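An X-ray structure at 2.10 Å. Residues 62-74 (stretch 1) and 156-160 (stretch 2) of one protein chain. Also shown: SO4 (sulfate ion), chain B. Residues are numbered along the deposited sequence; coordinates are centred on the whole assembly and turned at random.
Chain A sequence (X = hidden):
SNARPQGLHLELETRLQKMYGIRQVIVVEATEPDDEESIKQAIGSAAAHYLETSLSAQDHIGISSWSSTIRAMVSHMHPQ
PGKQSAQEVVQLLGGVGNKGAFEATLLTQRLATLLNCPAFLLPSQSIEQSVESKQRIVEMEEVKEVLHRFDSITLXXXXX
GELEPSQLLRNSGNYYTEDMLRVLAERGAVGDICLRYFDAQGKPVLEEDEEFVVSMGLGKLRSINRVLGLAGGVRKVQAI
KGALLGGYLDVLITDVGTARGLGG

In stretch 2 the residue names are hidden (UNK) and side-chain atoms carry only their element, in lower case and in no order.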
ATOM      1  N   GLY A  62       3.003  -7.763  -3.485  1.00 39.23           N
ATOM      2  CA  GLY A  62       3.414  -6.620  -4.313  1.00 38.78           C
ATOM      3  C   GLY A  62       3.422  -5.441  -3.373  1.00 39.13           C
ATOM      4  O   GLY A  62       2.563  -5.363  -2.516  1.00 39.09           O
ATOM      5  N   ILE A  63       4.402  -4.545  -3.482  1.00 39.78           N
ATOM      6  CA  ILE A  63       4.384  -3.335  -2.656  1.00 40.58           C
ATOM      7  C   ILE A  63       4.589  -2.066  -3.496  1.00 41.86           C
ATOM      8  O   ILE A  63       5.365  -2.044  -4.463  1.00 40.09           O
ATOM      9  CB  ILE A  63       5.395  -3.331  -1.452  1.00 41.45           C
ATOM     10  CG1 ILE A  63       6.864  -3.265  -1.918  1.00 41.64           C
ATOM     11  CG2 ILE A  63       5.149  -4.478  -0.476  1.00 40.99           C
ATOM     12  CD1 ILE A  63       7.843  -2.695  -0.819  1.00 40.47           C
ATOM     13  N   SER A  64       3.888  -1.016  -3.089  1.00 42.68           N
ATOM     14  CA  SER A  64       4.088   0.337  -3.622  1.00 44.27           C
ATOM     15  C   SER A  64       5.379   0.930  -3.039  1.00 44.37           C
ATOM     16  O   SER A  64       5.354   1.610  -2.001  1.00 44.46           O
ATOM     17  CB  SER A  64       2.895   1.206  -3.213  1.00 43.69           C
ATOM     18  OG  SER A  64       2.914   2.399  -3.968  1.00 50.45           O
ATOM     19  N   SER A  65       6.517   0.684  -3.679  1.00 43.80           N
ATOM     20  CA  SER A  65       7.774   0.927  -2.975  1.00 44.81           C
ATOM     21  C   SER A  65       8.120   2.411  -2.729  1.00 44.60           C
ATOM     22  O   SER A  65       8.958   2.705  -1.888  1.00 44.94           O
ATOM     23  CB  SER A  65       8.937   0.171  -3.622  1.00 44.67           C
ATOM     24  OG  SER A  65       8.645  -0.079  -4.981  1.00 47.26           O
ATOM     25  N   TRP A  66       7.457   3.331  -3.426  1.00 44.50           N
ATOM     26  CA  TRP A  66       7.679   4.773  -3.186  1.00 44.27           C
ATOM     27  C   TRP A  66       7.016   5.335  -1.909  1.00 43.43           C
ATOM     28  O   TRP A  66       7.229   6.495  -1.547  1.00 43.22           O
ATOM     29  CB  TRP A  66       7.272   5.599  -4.409  1.00 44.76           C
ATOM     30  CG  TRP A  66       8.153   5.366  -5.620  1.00 45.66           C
ATOM     31  CD1 TRP A  66       8.213   4.233  -6.367  1.00 45.84           C
ATOM     32  CD2 TRP A  66       9.087   6.288  -6.220  1.00 46.39           C
ATOM     33  NE1 TRP A  66       9.116   4.373  -7.384  1.00 46.74           N
ATOM     34  CE2 TRP A  66       9.664   5.629  -7.329  1.00 46.22           C
ATOM     35  CE3 TRP A  66       9.492   7.598  -5.924  1.00 47.01           C
ATOM     36  CZ2 TRP A  66      10.627   6.233  -8.153  1.00 46.25           C
ATOM     37  CZ3 TRP A  66      10.449   8.213  -6.756  1.00 46.44           C
ATOM     38  CH2 TRP A  66      11.008   7.523  -7.852  1.00 45.78           C
ATOM     39  N   SER A  67       6.220   4.513  -1.238  1.00 42.73           N
ATOM     40  CA  SER A  67       5.474   4.942  -0.063  1.00 42.57           C
ATOM     41  C   SER A  67       6.302   5.011   1.234  1.00 41.69           C
ATOM     42  O   SER A  67       6.973   4.055   1.601  1.00 40.80           O
ATOM     43  CB  SER A  67       4.250   4.040   0.110  1.00 42.57           C
ATOM     44  OG  SER A  67       3.648   4.272   1.371  1.00 45.55           O
ATOM     45  N   SER A  68       6.253   6.154   1.925  1.00 41.39           N
ATOM     46  CA  SER A  68       6.968   6.306   3.211  1.00 41.19           C
ATOM     47  C   SER A  68       6.282   5.621   4.365  1.00 40.11           C
ATOM     48  O   SER A  68       6.914   5.290   5.356  1.00 40.26           O
ATOM     49  CB  SER A  68       7.213   7.780   3.569  1.00 40.87           C
ATOM     50  OG  SER A  68       6.304   8.595   2.873  1.00 44.61           O
ATOM     51  N   THR A  69       4.980   5.413   4.235  1.00 40.35           N
ATOM     52  CA  THR A  69       4.221   4.621   5.203  1.00 40.33           C
ATOM     53  C   THR A  69       4.637   3.137   5.129  1.00 39.34           C
ATOM     54  O   THR A  69       4.739   2.464   6.145  1.00 39.49           O
ATOM     55  CB  THR A  69       2.679   4.793   5.005  1.00 40.22           C
ATOM     56  OG1 THR A  69       2.381   6.188   4.855  1.00 42.29           O
ATOM     57  CG2 THR A  69       1.939   4.269   6.205  1.00 39.31           C
ATOM     58  N   ILE A  70       4.865   2.642   3.923  1.00 39.39           N
ATOM     59  CA  ILE A  70       5.401   1.289   3.724  1.00 40.14           C
ATOM     60  C   ILE A  70       6.853   1.231   4.211  1.00 40.28           C
ATOM     61  O   ILE A  70       7.254   0.251   4.848  1.00 39.08           O
ATOM     62  CB  ILE A  70       5.278   0.831   2.264  1.00 40.42           C
ATOM     63  CG1 ILE A  70       3.787   0.761   1.867  1.00 42.37           C
ATOM     64  CG2 ILE A  70       6.004  -0.550   2.048  1.00 39.68           C
ATOM     65  CD1 ILE A  70       3.516   0.313   0.401  1.00 42.19           C
ATOM     66  N   ARG A  71       7.626   2.298   3.950  1.00 40.39           N
ATOM     67  CA  ARG A  71       8.959   2.422   4.563  1.00 41.03           C
ATOM     68  C   ARG A  71       8.882   2.327   6.088  1.00 40.38           C
ATOM     69  O   ARG A  71       9.685   1.622   6.695  1.00 40.41           O
ATOM     70  CB  ARG A  71       9.636   3.723   4.152  1.00 41.38           C
ATOM     71  CG  ARG A  71      11.173   3.686   4.155  1.00 42.78           C
ATOM     72  CD  ARG A  71      11.746   4.992   3.563  1.00 44.25           C
ATOM     73  NE  ARG A  71      11.120   5.305   2.267  1.00 50.62           N
ATOM     74  CZ  ARG A  71      10.455   6.429   1.984  1.00 51.96           C
ATOM     75  NH1 ARG A  71       9.909   6.584   0.782  1.00 51.43           N
ATOM     76  NH2 ARG A  71      10.349   7.409   2.889  1.00 54.05           N
ATOM     77  N   ALA A  72       7.921   3.023   6.711  1.00 39.30           N
ATOM     78  CA  ALA A  72       7.699   2.881   8.151  1.00 38.64           C
ATOM     79  C   ALA A  72       7.377   1.417   8.552  1.00 38.92           C
ATOM     80  O   ALA A  72       7.890   0.915   9.547  1.00 37.95           O
ATOM     81  CB  ALA A  72       6.604   3.827   8.626  1.00 38.55           C
HETATM   82  N   MSE A  73       6.541   0.736   7.778  1.00 39.06           N
HETATM   83  CA  MSE A  73       6.240  -0.671   8.077  1.00 40.97           C
HETATM   84  C   MSE A  73       7.513  -1.492   8.085  1.00 40.59           C
HETATM   85  O   MSE A  73       7.788  -2.175   9.058  1.00 40.06           O
HETATM   86  CB  MSE A  73       5.251  -1.262   7.089  1.00 39.68           C
HETATM   87  CG  MSE A  73       4.989  -2.754   7.274  1.00 40.22           C
HETATM   88 SE   MSE A  73       4.010  -3.437   5.738  0.80 45.76          SE
HETATM   89  CE  MSE A  73       5.500  -3.749   4.516  1.00 36.97           C
ATOM     90  N   VAL A  74       8.319  -1.387   7.025  1.00 41.89           N
ATOM     91  CA  VAL A  74       9.501  -2.250   6.919  1.00 41.93           C
ATOM     92  C   VAL A  74      10.457  -2.007   8.086  1.00 42.73           C
ATOM     93  O   VAL A  74      10.972  -2.954   8.666  1.00 41.75           O
ATOM     94  CB  VAL A  74      10.211  -2.130   5.553  1.00 42.42           C
ATOM     95  CG1 VAL A  74      11.606  -2.820   5.593  1.00 42.04           C
ATOM     96  CG2 VAL A  74       9.339  -2.740   4.460  1.00 40.39           C
ATOM     97  N   UNK A 156      -1.451  -7.192  -2.194  1.00 36.21           N
ATOM     98  CA  UNK A 156      -0.848  -5.883  -2.530  1.00 36.19           C
ATOM     99  C   UNK A 156      -0.870  -4.975  -1.336  1.00 35.52           C
ATOM    100  O   UNK A 156      -1.903  -4.792  -0.724  1.00 35.80           O
ATOM    101  c   UNK A 156      -1.535  -5.227  -3.738  1.00 36.21           C
ATOM    102  N   UNK A 157       0.288  -4.403  -1.002  1.00 35.74           N
ATOM    103  CA  UNK A 157       0.396  -3.428   0.055  1.00 35.22           C
ATOM    104  C   UNK A 157       0.681  -2.055  -0.559  1.00 36.01           C
ATOM    105  O   UNK A 157       1.694  -1.863  -1.223  1.00 36.74           O
ATOM    106  c   UNK A 157       1.463  -5.271   1.442  1.00 33.72           C
ATOM    107  c   UNK A 157       1.503  -2.800   2.256  1.00 34.83           C
ATOM    108  c   UNK A 157       1.537  -3.786   1.052  1.00 35.75           C
ATOM    109  c   UNK A 157       2.588  -5.735   2.226  1.00 34.79           C
ATOM    110  N   UNK A 158      -0.209  -1.094  -0.343  1.00 36.72           N
ATOM    111  CA  UNK A 158      -0.159   0.186  -1.085  1.00 36.62           C
ATOM    112  C   UNK A 158      -0.377   1.389  -0.178  1.00 37.46           C
ATOM    113  O   UNK A 158      -1.170   1.338   0.773  1.00 38.89           O
ATOM    114  c   UNK A 158      -0.979  -0.900  -3.306  1.00 34.60           C
ATOM    115  c   UNK A 158      -1.208   0.234  -2.274  1.00 37.80           C
ATOM    116  c   UNK A 158      -2.655   0.218  -1.758  1.00 36.25           C
ATOM    117  N   UNK A 159       0.326   2.477  -0.460  1.00 37.42           N
ATOM    118  CA  UNK A 159       0.051   3.724   0.202  1.00 37.53           C
ATOM    119  C   UNK A 159      -0.983   4.396  -0.678  1.00 37.76           C
ATOM    120  O   UNK A 159      -1.267   3.926  -1.773  1.00 36.78           O
ATOM    121  N   UNK A 160      -1.548   5.492  -0.201  1.00 38.11           N
ATOM    122  CA  UNK A 160      -2.543   6.233  -0.965  1.00 38.71           C
ATOM    123  C   UNK A 160      -2.056   7.674  -0.962  1.00 39.74           C
ATOM    124  O   UNK A 160      -1.864   8.254   0.098  1.00 39.78           O
ATOM    125  c   UNK A 160      -4.411   4.585  -0.471  1.00 39.30           C
ATOM    126  c   UNK A 160      -3.962   6.057  -0.343  1.00 39.05           C
ATOM    127  c   UNK A 160      -5.008   6.975  -1.018  1.00 39.28           C
ATOM    128  c   UNK A 160      -5.388   4.138   0.586  1.00 40.82           C
TER
HETATM  129  S   SO4 B   1       2.913   7.882   1.496  1.00 46.20           S
HETATM  130  O1  SO4 B   1       2.019   8.930   1.025  1.00 47.22           O
HETATM  131  O2  SO4 B   1       3.258   8.048   2.898  1.00 48.19           O
HETATM  132  O3  SO4 B   1       2.338   6.572   1.330  1.00 46.30           O
HETATM  133  O4  SO4 B   1       4.190   7.997   0.790  1.00 48.15           O
HETATM  134  O   HOH W   1       0.671   4.039  -4.015  1.00 32.07           O

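Position 156 carries a single side-chain carbon and nothing beyond it. The strand here runs parallel to the one containing Gly 62, with the two CA atoms 4.7 Å apart, and the lone carbon lies on the same sheet face to which a CB on Gly 62 would point. The CA of 156 makes a CA-H...O contact of 3.5 Å with Gly 62 O. One carbon identifies Ala 156. Its small methyl group suits a buried place beside a glycine, where the pairing depends chiefly on backbone atoms.

Position 157 has four side-chain carbons, forked at the first, with one arm two carbons long. It pairs with Ile 63 in the parallel register, and both CA-to-CB bonds leave on the same face, opposite to that of Ala 156. The backbone bonds on both sides of Ile 63: the N of 157 donates to Gly 62 O at 2.9 Å, and the O of 157 accepts from Ser 64 N at 3.0 Å, both nearly straight. Its side-chain carbons reach Ile 63, Ile 70 and Met 73, a selenomethionine. The four carbons fork at CB, as isoleucine requires, so this is Ile 157. Its CD1 lies 3.9 Å from Ile 63 CG2 and 4.2 Å from Met 73 CE, while its CG2 approaches Ile 70 CD1 at 4.1 Å. A branched aliphatic side chain suits both the extended backbone and the apolar space between strand and helix.

Position 158 shows three side-chain carbons, one bearing the other two. Its CA-to-CB bond points away from stretch 1, and its CB comes no closer than 4.3 Å to Ser 64 CB; its CA lies 4.0 Å from Ile 70 CD1. The short fork is that of Val 158, whose beta-branched, apolar side chain fits a buried strand position.

Position 159 has no side-chain atoms, and its bare CA sits 3.8 Å from Ser 67 OG. This is Gly 159. An ideal CB would point toward stretch 1 and lie only 2.6 Å from Ser 67 OG and 2.4 Å from sulfate O3, a clash with both. A water donates to Gly 159 O at 3.0 Å and also hydrogen-bonds Ser 64 OG at 2.8 Å, linking the two stretches.

Position 160 again has four carbons forked at the first, one arm being two carbons long. Its CA-to-CB bond points away from stretch 1, with which it makes no contact. This is Ile 160, whose apolar side chain is suited to burial elsewhere in the structure.

The contact has two parts. Parallel backbone pairing fixes the register, and Ile 157 then packs against Ile 63, Ile 70 and Met 73. Gly 159 leaves room at the helix start, where Ser 67 OG caps Ile 70 N at 3.3 Å and donates to sulfate O3 at 2.6 Å. Ser 68 N, 3.0 Å from sulfate O4, and Thr 69 OG1, 2.8 Å from sulfate O2, also hold the anion through hydrogen bonds, with a weak one from Thr 69 N to sulfate O2 at 3.4 Å.

Stretch 2 156-160: AIVGI
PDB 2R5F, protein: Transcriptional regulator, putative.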